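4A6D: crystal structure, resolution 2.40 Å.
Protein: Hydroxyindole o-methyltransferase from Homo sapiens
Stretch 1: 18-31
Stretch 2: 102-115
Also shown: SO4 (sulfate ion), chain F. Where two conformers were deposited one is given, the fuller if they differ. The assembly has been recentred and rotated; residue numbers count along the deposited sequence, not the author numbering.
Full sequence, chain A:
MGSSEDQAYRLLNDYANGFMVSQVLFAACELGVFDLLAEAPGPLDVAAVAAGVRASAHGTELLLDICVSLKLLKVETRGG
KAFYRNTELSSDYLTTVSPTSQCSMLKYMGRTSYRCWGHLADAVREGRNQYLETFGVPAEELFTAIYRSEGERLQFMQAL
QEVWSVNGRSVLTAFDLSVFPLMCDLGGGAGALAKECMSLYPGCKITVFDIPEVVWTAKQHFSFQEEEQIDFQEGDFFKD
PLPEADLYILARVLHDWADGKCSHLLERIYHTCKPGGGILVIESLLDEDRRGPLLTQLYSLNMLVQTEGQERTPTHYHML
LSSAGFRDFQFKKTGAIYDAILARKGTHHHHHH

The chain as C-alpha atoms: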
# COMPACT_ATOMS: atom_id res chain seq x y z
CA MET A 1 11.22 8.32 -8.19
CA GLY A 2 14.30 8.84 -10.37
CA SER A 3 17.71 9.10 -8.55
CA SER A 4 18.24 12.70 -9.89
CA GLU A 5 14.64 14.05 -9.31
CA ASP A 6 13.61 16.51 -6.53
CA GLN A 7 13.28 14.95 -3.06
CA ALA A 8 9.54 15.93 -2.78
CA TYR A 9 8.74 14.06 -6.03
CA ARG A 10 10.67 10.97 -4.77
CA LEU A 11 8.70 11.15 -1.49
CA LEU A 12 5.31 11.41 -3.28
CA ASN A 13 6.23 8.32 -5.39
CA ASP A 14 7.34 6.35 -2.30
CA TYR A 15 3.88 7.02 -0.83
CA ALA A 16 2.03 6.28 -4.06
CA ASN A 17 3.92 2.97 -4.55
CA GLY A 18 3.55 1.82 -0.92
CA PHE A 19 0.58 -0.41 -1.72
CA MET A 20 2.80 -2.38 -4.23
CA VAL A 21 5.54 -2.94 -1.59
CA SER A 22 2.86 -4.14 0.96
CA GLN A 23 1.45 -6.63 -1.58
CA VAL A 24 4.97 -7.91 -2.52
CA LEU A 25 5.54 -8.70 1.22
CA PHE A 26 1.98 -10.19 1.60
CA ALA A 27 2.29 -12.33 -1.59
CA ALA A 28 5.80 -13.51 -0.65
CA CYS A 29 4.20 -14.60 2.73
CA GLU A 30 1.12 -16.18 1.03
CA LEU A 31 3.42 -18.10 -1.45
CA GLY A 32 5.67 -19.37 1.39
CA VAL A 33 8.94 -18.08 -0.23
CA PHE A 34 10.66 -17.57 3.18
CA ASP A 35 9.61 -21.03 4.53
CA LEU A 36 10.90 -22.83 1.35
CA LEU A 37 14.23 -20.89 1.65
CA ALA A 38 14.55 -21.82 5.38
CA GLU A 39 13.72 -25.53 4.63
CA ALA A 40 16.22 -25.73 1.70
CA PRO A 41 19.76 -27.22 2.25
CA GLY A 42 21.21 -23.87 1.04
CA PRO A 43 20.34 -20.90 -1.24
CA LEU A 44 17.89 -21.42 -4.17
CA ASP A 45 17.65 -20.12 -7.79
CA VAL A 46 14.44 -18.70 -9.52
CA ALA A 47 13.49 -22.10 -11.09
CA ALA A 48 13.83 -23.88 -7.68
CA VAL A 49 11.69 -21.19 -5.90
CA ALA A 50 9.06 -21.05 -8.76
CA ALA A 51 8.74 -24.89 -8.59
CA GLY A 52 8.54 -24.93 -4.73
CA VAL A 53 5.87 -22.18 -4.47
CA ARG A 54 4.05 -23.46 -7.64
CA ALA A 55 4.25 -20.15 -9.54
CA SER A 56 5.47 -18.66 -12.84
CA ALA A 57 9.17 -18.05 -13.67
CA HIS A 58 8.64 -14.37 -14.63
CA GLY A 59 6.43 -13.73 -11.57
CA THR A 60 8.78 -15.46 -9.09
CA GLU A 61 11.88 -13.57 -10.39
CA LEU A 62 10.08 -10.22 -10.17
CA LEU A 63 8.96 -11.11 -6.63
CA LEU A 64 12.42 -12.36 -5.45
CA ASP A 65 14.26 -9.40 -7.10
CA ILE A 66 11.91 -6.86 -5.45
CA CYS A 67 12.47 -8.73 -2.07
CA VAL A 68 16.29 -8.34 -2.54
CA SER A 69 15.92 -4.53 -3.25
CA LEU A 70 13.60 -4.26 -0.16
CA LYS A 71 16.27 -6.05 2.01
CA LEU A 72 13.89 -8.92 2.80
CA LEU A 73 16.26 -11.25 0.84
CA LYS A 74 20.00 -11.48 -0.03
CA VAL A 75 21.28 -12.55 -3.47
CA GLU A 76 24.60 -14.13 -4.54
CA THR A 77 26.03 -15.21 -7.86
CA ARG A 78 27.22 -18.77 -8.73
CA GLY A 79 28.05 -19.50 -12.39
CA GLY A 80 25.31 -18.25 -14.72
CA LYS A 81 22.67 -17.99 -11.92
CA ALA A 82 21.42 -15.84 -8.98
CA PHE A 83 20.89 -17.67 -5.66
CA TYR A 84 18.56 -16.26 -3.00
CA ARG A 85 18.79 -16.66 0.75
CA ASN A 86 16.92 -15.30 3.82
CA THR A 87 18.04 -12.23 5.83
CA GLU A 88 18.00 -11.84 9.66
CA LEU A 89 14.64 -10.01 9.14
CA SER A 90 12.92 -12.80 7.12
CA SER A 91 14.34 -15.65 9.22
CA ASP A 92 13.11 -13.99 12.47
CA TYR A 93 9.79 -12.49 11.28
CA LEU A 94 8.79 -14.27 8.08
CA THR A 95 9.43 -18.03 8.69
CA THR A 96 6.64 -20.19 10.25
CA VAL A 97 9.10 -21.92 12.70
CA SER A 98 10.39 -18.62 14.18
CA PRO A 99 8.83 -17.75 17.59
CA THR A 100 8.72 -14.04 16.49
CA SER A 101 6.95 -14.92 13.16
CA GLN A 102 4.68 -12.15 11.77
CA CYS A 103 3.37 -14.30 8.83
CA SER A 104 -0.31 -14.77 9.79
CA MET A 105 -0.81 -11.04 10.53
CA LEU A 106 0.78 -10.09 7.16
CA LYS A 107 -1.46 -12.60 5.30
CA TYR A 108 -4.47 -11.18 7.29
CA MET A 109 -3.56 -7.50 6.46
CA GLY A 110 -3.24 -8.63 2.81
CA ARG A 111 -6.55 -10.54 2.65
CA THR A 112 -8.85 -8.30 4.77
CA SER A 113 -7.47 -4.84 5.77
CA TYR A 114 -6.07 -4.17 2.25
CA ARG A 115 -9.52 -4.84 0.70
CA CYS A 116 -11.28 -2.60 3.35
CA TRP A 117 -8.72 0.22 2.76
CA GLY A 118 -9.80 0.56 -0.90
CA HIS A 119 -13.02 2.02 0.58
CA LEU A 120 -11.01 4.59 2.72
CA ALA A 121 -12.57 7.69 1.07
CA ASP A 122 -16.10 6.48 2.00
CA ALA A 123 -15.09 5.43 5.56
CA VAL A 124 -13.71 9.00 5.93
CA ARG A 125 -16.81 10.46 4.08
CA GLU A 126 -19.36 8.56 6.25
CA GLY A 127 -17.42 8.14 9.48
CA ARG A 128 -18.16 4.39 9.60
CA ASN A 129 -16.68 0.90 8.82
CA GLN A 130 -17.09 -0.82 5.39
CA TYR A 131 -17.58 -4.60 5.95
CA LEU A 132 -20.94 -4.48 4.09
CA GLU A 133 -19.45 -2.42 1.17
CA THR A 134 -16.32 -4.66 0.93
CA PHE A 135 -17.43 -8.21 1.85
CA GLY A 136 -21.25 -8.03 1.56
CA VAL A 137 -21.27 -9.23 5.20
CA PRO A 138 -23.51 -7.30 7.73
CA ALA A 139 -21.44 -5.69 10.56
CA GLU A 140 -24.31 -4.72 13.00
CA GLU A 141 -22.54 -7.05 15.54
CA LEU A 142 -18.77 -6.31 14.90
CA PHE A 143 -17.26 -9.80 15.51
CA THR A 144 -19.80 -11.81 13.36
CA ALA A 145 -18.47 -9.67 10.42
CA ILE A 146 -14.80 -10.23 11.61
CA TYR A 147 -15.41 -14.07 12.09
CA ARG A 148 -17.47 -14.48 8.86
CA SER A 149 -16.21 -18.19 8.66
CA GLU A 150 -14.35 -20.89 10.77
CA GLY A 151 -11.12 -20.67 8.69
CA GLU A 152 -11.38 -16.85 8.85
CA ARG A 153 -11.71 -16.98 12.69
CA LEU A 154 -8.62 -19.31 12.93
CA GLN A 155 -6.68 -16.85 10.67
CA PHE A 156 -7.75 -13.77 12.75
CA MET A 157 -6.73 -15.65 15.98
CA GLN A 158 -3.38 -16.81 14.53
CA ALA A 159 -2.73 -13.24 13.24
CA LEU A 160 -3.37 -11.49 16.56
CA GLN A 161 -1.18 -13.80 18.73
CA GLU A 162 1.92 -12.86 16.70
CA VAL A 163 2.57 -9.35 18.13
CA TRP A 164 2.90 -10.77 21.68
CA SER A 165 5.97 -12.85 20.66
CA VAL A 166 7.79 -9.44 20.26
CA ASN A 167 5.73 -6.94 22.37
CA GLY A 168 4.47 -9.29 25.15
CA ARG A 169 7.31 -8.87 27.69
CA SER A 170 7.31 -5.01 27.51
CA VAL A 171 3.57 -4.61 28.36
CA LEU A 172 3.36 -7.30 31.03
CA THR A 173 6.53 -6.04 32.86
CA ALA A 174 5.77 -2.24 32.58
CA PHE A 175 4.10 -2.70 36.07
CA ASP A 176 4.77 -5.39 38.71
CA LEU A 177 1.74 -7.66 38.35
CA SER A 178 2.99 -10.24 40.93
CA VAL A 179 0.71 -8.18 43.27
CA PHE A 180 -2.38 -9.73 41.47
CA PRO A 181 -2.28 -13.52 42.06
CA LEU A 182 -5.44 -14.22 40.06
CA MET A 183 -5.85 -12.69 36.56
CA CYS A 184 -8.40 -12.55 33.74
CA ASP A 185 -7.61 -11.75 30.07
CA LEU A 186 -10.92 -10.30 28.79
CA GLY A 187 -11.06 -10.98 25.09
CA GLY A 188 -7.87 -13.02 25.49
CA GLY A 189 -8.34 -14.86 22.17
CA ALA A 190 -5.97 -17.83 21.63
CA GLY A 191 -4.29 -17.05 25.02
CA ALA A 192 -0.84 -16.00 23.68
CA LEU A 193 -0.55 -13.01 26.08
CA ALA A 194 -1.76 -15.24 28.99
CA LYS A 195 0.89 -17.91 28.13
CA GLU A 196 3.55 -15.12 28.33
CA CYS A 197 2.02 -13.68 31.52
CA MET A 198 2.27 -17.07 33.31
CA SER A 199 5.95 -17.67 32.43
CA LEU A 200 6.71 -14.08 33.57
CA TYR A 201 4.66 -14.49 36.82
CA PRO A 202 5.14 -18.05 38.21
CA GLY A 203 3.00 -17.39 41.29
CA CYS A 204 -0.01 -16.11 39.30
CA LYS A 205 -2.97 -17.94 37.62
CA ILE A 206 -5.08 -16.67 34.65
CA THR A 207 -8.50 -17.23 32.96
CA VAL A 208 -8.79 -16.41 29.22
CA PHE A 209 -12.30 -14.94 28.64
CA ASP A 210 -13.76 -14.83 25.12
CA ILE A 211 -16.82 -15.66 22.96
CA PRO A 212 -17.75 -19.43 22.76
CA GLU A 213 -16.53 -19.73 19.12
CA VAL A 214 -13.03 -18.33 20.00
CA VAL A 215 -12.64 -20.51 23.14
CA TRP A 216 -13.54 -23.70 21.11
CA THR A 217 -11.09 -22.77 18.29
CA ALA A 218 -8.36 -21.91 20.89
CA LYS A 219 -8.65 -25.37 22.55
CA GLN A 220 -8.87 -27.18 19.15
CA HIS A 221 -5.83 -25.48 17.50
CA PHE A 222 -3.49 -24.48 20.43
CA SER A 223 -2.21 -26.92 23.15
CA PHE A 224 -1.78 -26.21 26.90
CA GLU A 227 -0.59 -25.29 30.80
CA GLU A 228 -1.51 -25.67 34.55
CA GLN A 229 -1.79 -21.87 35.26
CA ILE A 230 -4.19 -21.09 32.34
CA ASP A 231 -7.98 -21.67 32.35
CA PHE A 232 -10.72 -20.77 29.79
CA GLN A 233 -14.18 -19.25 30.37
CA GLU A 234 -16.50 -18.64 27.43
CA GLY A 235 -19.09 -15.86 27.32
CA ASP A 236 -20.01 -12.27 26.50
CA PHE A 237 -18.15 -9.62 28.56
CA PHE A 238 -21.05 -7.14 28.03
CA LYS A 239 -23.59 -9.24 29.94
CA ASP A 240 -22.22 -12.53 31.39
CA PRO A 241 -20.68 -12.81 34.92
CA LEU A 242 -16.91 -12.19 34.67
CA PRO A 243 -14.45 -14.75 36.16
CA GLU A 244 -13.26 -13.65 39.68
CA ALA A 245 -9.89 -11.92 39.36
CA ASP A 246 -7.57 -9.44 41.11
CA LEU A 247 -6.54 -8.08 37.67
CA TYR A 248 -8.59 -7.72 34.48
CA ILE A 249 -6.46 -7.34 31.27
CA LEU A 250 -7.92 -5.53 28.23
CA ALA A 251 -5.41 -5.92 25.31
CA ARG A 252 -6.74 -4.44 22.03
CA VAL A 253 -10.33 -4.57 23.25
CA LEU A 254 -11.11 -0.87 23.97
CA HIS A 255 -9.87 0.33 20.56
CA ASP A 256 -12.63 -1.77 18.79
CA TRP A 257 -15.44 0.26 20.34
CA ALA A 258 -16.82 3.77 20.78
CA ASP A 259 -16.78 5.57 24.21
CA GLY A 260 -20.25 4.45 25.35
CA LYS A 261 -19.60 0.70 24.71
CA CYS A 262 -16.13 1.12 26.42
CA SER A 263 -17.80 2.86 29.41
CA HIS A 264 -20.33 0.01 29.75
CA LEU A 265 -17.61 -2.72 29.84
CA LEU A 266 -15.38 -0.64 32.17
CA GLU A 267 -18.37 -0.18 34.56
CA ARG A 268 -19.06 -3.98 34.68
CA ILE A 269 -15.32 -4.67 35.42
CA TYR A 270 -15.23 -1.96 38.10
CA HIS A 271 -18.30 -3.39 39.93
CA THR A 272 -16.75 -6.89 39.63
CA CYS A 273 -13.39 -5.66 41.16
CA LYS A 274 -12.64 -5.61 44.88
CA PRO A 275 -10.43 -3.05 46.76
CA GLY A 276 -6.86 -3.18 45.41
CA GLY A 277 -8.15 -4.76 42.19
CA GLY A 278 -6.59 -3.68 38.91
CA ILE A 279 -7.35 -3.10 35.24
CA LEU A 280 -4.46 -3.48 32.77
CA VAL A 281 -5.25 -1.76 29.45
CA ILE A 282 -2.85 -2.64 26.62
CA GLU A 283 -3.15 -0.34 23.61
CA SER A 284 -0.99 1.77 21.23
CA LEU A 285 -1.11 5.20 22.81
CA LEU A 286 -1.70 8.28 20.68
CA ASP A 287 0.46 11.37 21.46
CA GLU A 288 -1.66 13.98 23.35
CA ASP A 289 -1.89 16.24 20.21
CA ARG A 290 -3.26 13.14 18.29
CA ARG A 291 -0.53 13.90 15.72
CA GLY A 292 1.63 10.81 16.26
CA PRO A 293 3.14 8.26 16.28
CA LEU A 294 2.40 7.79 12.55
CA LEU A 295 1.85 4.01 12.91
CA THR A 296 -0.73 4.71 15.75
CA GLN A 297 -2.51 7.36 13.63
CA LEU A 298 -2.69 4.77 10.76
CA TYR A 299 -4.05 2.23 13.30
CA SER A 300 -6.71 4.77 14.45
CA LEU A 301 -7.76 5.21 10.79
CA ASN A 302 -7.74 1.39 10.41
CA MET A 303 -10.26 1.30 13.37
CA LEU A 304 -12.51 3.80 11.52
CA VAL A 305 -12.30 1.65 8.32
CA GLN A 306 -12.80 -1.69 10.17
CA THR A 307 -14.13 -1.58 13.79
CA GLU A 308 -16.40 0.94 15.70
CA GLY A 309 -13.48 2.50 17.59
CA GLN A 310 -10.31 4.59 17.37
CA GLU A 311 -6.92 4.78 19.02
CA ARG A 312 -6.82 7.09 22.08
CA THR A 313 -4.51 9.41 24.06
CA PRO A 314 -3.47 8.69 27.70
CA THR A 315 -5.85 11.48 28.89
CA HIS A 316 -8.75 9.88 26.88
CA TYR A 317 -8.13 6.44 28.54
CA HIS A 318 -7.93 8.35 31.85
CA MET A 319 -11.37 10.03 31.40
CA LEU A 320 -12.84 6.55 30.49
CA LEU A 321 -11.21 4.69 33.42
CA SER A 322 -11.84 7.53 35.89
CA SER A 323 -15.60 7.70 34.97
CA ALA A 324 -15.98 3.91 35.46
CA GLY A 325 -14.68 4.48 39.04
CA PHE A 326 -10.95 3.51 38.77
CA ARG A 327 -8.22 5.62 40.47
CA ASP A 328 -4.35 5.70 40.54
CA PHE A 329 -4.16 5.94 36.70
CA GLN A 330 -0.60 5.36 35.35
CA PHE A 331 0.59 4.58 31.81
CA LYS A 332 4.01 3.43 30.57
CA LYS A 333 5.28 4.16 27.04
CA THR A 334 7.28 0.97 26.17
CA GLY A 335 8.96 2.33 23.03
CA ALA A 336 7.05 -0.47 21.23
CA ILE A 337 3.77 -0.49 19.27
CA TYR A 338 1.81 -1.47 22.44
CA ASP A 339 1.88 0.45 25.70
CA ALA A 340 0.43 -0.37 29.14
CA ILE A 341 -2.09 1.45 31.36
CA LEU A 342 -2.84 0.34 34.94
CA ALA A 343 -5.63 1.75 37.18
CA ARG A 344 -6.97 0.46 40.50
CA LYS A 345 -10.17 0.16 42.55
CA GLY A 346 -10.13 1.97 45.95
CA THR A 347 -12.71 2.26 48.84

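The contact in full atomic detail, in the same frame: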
# COMPACT_ATOMS: atom_id res chain seq x y z
N GLY A 18 3.59 2.56 -2.18
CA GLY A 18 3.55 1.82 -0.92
C GLY A 18 2.67 0.59 -0.95
O GLY A 18 3.06 -0.46 -0.44
N PHE A 19 1.49 0.71 -1.59
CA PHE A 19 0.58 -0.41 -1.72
C PHE A 19 1.21 -1.62 -2.46
O PHE A 19 0.94 -2.76 -2.08
CB PHE A 19 -0.74 0.06 -2.32
CG PHE A 19 -0.73 0.25 -3.82
CD1 PHE A 19 -1.01 -0.81 -4.68
CD2 PHE A 19 -0.48 1.50 -4.37
CE1 PHE A 19 -0.99 -0.63 -6.05
CE2 PHE A 19 -0.47 1.67 -5.75
CZ PHE A 19 -0.73 0.61 -6.58
N MET A 20 2.09 -1.36 -3.46
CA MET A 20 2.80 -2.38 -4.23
C MET A 20 3.81 -3.14 -3.37
O MET A 20 3.91 -4.37 -3.46
CB MET A 20 3.50 -1.76 -5.43
CG MET A 20 2.55 -1.05 -6.36
SD MET A 20 3.21 -0.72 -7.99
CE MET A 20 3.68 0.94 -7.78
N VAL A 21 4.54 -2.40 -2.51
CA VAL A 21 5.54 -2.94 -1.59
C VAL A 21 4.84 -3.80 -0.52
O VAL A 21 5.37 -4.86 -0.18
CB VAL A 21 6.39 -1.79 -1.00
CG1 VAL A 21 7.23 -2.26 0.20
CG2 VAL A 21 7.26 -1.15 -2.06
N SER A 22 3.65 -3.37 -0.03
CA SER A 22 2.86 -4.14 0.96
C SER A 22 2.45 -5.46 0.34
O SER A 22 2.72 -6.50 0.93
CB SER A 22 1.63 -3.37 1.44
OG SER A 22 2.01 -2.20 2.14
N GLN A 23 1.86 -5.42 -0.87
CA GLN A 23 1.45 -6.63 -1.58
C GLN A 23 2.58 -7.58 -1.95
O GLN A 23 2.35 -8.77 -1.92
CB GLN A 23 0.52 -6.33 -2.74
CG GLN A 23 -0.88 -6.01 -2.27
CD GLN A 23 -1.65 -7.21 -1.76
OE1 GLN A 23 -1.38 -8.37 -2.09
NE2 GLN A 23 -2.67 -6.95 -0.98
N VAL A 24 3.79 -7.07 -2.25
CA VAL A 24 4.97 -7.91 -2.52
C VAL A 24 5.27 -8.74 -1.26
O VAL A 24 5.43 -9.96 -1.36
CB VAL A 24 6.19 -7.08 -2.99
CG1 VAL A 24 7.51 -7.81 -2.75
CG2 VAL A 24 6.03 -6.70 -4.45
N LEU A 25 5.30 -8.07 -0.07
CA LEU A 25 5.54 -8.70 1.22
C LEU A 25 4.44 -9.73 1.54
O LEU A 25 4.77 -10.85 1.92
CB LEU A 25 5.60 -7.63 2.33
CG LEU A 25 5.69 -8.12 3.80
CD1 LEU A 25 6.97 -8.91 4.04
CD2 LEU A 25 5.65 -6.94 4.77
N PHE A 26 3.15 -9.35 1.35
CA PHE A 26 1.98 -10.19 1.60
C PHE A 26 1.98 -11.43 0.71
O PHE A 26 1.74 -12.53 1.21
CB PHE A 26 0.66 -9.39 1.42
CG PHE A 26 0.44 -8.16 2.29
CD1 PHE A 26 1.13 -7.99 3.49
CD2 PHE A 26 -0.46 -7.17 1.90
CE1 PHE A 26 0.92 -6.85 4.29
CE2 PHE A 26 -0.68 -6.04 2.70
CZ PHE A 26 0.01 -5.89 3.89
N ALA A 27 2.26 -11.25 -0.60
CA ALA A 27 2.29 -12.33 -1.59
C ALA A 27 3.47 -13.25 -1.37
O ALA A 27 3.33 -14.45 -1.53
CB ALA A 27 2.32 -11.77 -3.00
N ALA A 28 4.62 -12.70 -0.97
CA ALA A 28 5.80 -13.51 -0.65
C ALA A 28 5.47 -14.40 0.56
O ALA A 28 5.88 -15.56 0.57
CB ALA A 28 6.98 -12.61 -0.32
N CYS A 29 4.67 -13.87 1.53
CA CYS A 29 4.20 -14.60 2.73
C CYS A 29 3.18 -15.67 2.32
O CYS A 29 3.36 -16.83 2.68
CB CYS A 29 3.63 -13.66 3.78
SG CYS A 29 4.88 -12.87 4.82
N GLU A 30 2.15 -15.28 1.53
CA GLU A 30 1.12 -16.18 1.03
C GLU A 30 1.73 -17.34 0.19
O GLU A 30 1.26 -18.47 0.29
CB GLU A 30 0.02 -15.40 0.24
CG GLU A 30 -0.92 -16.29 -0.59
CD GLU A 30 -2.39 -15.92 -0.77
OE1 GLU A 30 -2.96 -15.26 0.12
OE2 GLU A 30 -2.98 -16.35 -1.79
N LEU A 31 2.78 -17.07 -0.61
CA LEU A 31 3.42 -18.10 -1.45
C LEU A 31 4.39 -19.02 -0.70
O LEU A 31 4.73 -20.09 -1.21
CB LEU A 31 4.06 -17.49 -2.68
CG LEU A 31 3.11 -17.01 -3.75
CD1 LEU A 31 3.74 -15.89 -4.55
CD2 LEU A 31 2.71 -18.14 -4.67
N GLN A 102 5.74 -13.14 11.97
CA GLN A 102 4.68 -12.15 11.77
C GLN A 102 3.80 -12.48 10.57
O GLN A 102 2.89 -11.71 10.25
CB GLN A 102 5.25 -10.72 11.75
CG GLN A 102 5.93 -10.28 13.07
CD GLN A 102 5.03 -10.30 14.29
OE1 GLN A 102 3.96 -9.67 14.33
NE2 GLN A 102 5.47 -11.00 15.33
N CYS A 103 4.03 -13.67 9.99
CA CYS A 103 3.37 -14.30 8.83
C CYS A 103 1.88 -14.14 8.73
O CYS A 103 1.38 -13.62 7.74
CB CYS A 103 3.75 -15.77 8.74
SG CYS A 103 5.29 -16.09 7.88
N SER A 104 1.15 -14.72 9.72
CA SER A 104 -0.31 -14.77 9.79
C SER A 104 -0.97 -13.40 9.83
O SER A 104 -2.05 -13.25 9.26
CB SER A 104 -0.77 -15.70 10.90
OG SER A 104 -0.40 -17.03 10.56
N MET A 105 -0.32 -12.42 10.47
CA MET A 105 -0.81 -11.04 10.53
C MET A 105 -0.67 -10.40 9.16
O MET A 105 -1.60 -9.75 8.69
CB MET A 105 -0.08 -10.23 11.62
CG MET A 105 -0.64 -8.82 11.82
SD MET A 105 -2.38 -8.82 12.31
CE MET A 105 -2.91 -7.26 11.69
N LEU A 106 0.49 -10.61 8.49
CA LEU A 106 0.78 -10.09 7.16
C LEU A 106 -0.21 -10.62 6.13
O LEU A 106 -0.84 -9.82 5.44
CB LEU A 106 2.23 -10.37 6.78
CG LEU A 106 3.28 -9.65 7.62
CD1 LEU A 106 4.65 -9.98 7.14
CD2 LEU A 106 3.08 -8.16 7.61
N LYS A 107 -0.46 -11.94 6.14
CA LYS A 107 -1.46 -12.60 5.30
C LYS A 107 -2.85 -12.02 5.62
O LYS A 107 -3.61 -11.76 4.70
CB LYS A 107 -1.46 -14.11 5.56
CG LYS A 107 -0.25 -14.85 5.00
CD LYS A 107 -0.21 -16.25 5.58
CE LYS A 107 0.80 -17.12 4.92
NZ LYS A 107 0.67 -18.52 5.38
N TYR A 108 -3.17 -11.76 6.91
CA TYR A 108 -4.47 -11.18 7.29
C TYR A 108 -4.63 -9.75 6.77
O TYR A 108 -5.70 -9.42 6.27
CB TYR A 108 -4.72 -11.27 8.81
CG TYR A 108 -6.03 -10.64 9.25
CD1 TYR A 108 -7.21 -11.37 9.24
CD2 TYR A 108 -6.08 -9.31 9.66
CE1 TYR A 108 -8.42 -10.80 9.65
CE2 TYR A 108 -7.28 -8.73 10.07
CZ TYR A 108 -8.45 -9.47 10.06
OH TYR A 108 -9.63 -8.89 10.45
N MET A 109 -3.58 -8.89 6.95
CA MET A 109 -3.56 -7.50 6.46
C MET A 109 -3.78 -7.50 4.91
O MET A 109 -4.56 -6.70 4.38
CB MET A 109 -2.20 -6.82 6.76
CG MET A 109 -1.98 -6.46 8.21
SD MET A 109 -0.57 -5.33 8.35
CE MET A 109 -0.10 -5.62 9.90
N GLY A 110 -3.14 -8.46 4.25
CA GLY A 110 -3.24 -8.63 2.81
C GLY A 110 -4.60 -9.04 2.31
O GLY A 110 -5.08 -8.48 1.33
N ARG A 111 -5.24 -9.98 3.00
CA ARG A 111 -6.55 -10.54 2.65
C ARG A 111 -7.76 -9.71 3.11
O ARG A 111 -8.77 -9.71 2.42
CB ARG A 111 -6.68 -12.01 3.15
CG ARG A 111 -5.74 -12.99 2.41
CD ARG A 111 -5.43 -14.27 3.18
NE ARG A 111 -4.27 -14.96 2.61
CZ ARG A 111 -3.65 -16.00 3.17
NH1 ARG A 111 -4.06 -16.48 4.34
NH2 ARG A 111 -2.60 -16.56 2.58
N THR A 112 -7.69 -9.05 4.27
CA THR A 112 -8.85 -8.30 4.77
C THR A 112 -8.67 -6.78 4.80
O THR A 112 -9.41 -6.08 4.13
CB THR A 112 -9.29 -8.84 6.14
OG1 THR A 112 -8.19 -8.68 7.03
CG2 THR A 112 -9.68 -10.29 6.10
N SER A 113 -7.73 -6.28 5.61
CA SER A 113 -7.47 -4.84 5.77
C SER A 113 -7.24 -4.12 4.45
O SER A 113 -7.78 -3.04 4.25
CB SER A 113 -6.27 -4.61 6.70
OG SER A 113 -6.31 -5.51 7.80
N TYR A 114 -6.41 -4.72 3.57
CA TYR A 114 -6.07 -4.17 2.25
C TYR A 114 -7.32 -3.92 1.44
O TYR A 114 -7.48 -2.83 0.89
CB TYR A 114 -5.08 -5.10 1.51
CG TYR A 114 -4.60 -4.55 0.19
CD1 TYR A 114 -5.33 -4.75 -0.98
CD2 TYR A 114 -3.40 -3.85 0.10
CE1 TYR A 114 -4.90 -4.25 -2.20
CE2 TYR A 114 -2.94 -3.36 -1.13
CZ TYR A 114 -3.71 -3.54 -2.27
OH TYR A 114 -3.26 -3.07 -3.49
N ARG A 115 -8.22 -4.91 1.40
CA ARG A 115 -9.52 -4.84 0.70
C ARG A 115 -10.32 -3.65 1.27
O ARG A 115 -10.61 -2.72 0.53
CB ARG A 115 -10.29 -6.16 0.86
CG ARG A 115 -10.04 -7.14 -0.29
CD ARG A 115 -11.27 -7.97 -0.67
NE ARG A 115 -12.43 -7.18 -1.12
CZ ARG A 115 -12.57 -6.63 -2.33
NH1 ARG A 115 -11.61 -6.75 -3.24
NH2 ARG A 115 -13.67 -5.94 -2.63
S SO4 F . -2.93 -19.66 6.06
O1 SO4 F . -2.36 -19.36 4.73
O2 SO4 F . -4.37 -19.40 6.04
O3 SO4 F . -2.69 -21.06 6.38
O4 SO4 F . -2.29 -18.81 7.10

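Two helices cross at 121°, their axes 8.7 Å apart at closest approach, and bury 645 Å² between them. Phe 26 is the central knob. Its CA-to-CB bond points sideways, but chi1 in m brings the ring among Leu 106, Met 109, Gly 110 and Tyr 114. One ring face lies against backbone: Phe 26 CD1 is 3.3 Å from Leu 106 O, and Phe 26 CD2 is 3.3 Å from Gly 110 CA. Gly 110 suits this place, since a CB there would fall 3.0 Å from Phe 26 CB.

Toward the start of the second helix the packing is apolar. Leu 106, chi1 m and chi2 t, sets CD1 3.7 Å from Cys 29 SG and 4.0 Å from Leu 25 CG. The two cysteines are not bonded; Cys 29 SG and Cys 103 SG are 4.5 Å apart.

At the other end, Tyr 114 adopts t and reaches Phe 19. Gln 23, m at chi1 and chi2, folds over one face of the tyrosine ring, its CG 4.0 Å from the centroid in a CH-pi contact.

Charged side chains lie nearer the solvent. Arg 111 extends so that NE and NH2 each donate to Glu 30 OE1 at 2.8 Å, a salt bridge. Lys 107, also extended, passes Cys 29 O with its CE at 3.4 Å. Lys 107 NZ donates a hydrogen bond to sulfate O1 at 3.2 Å.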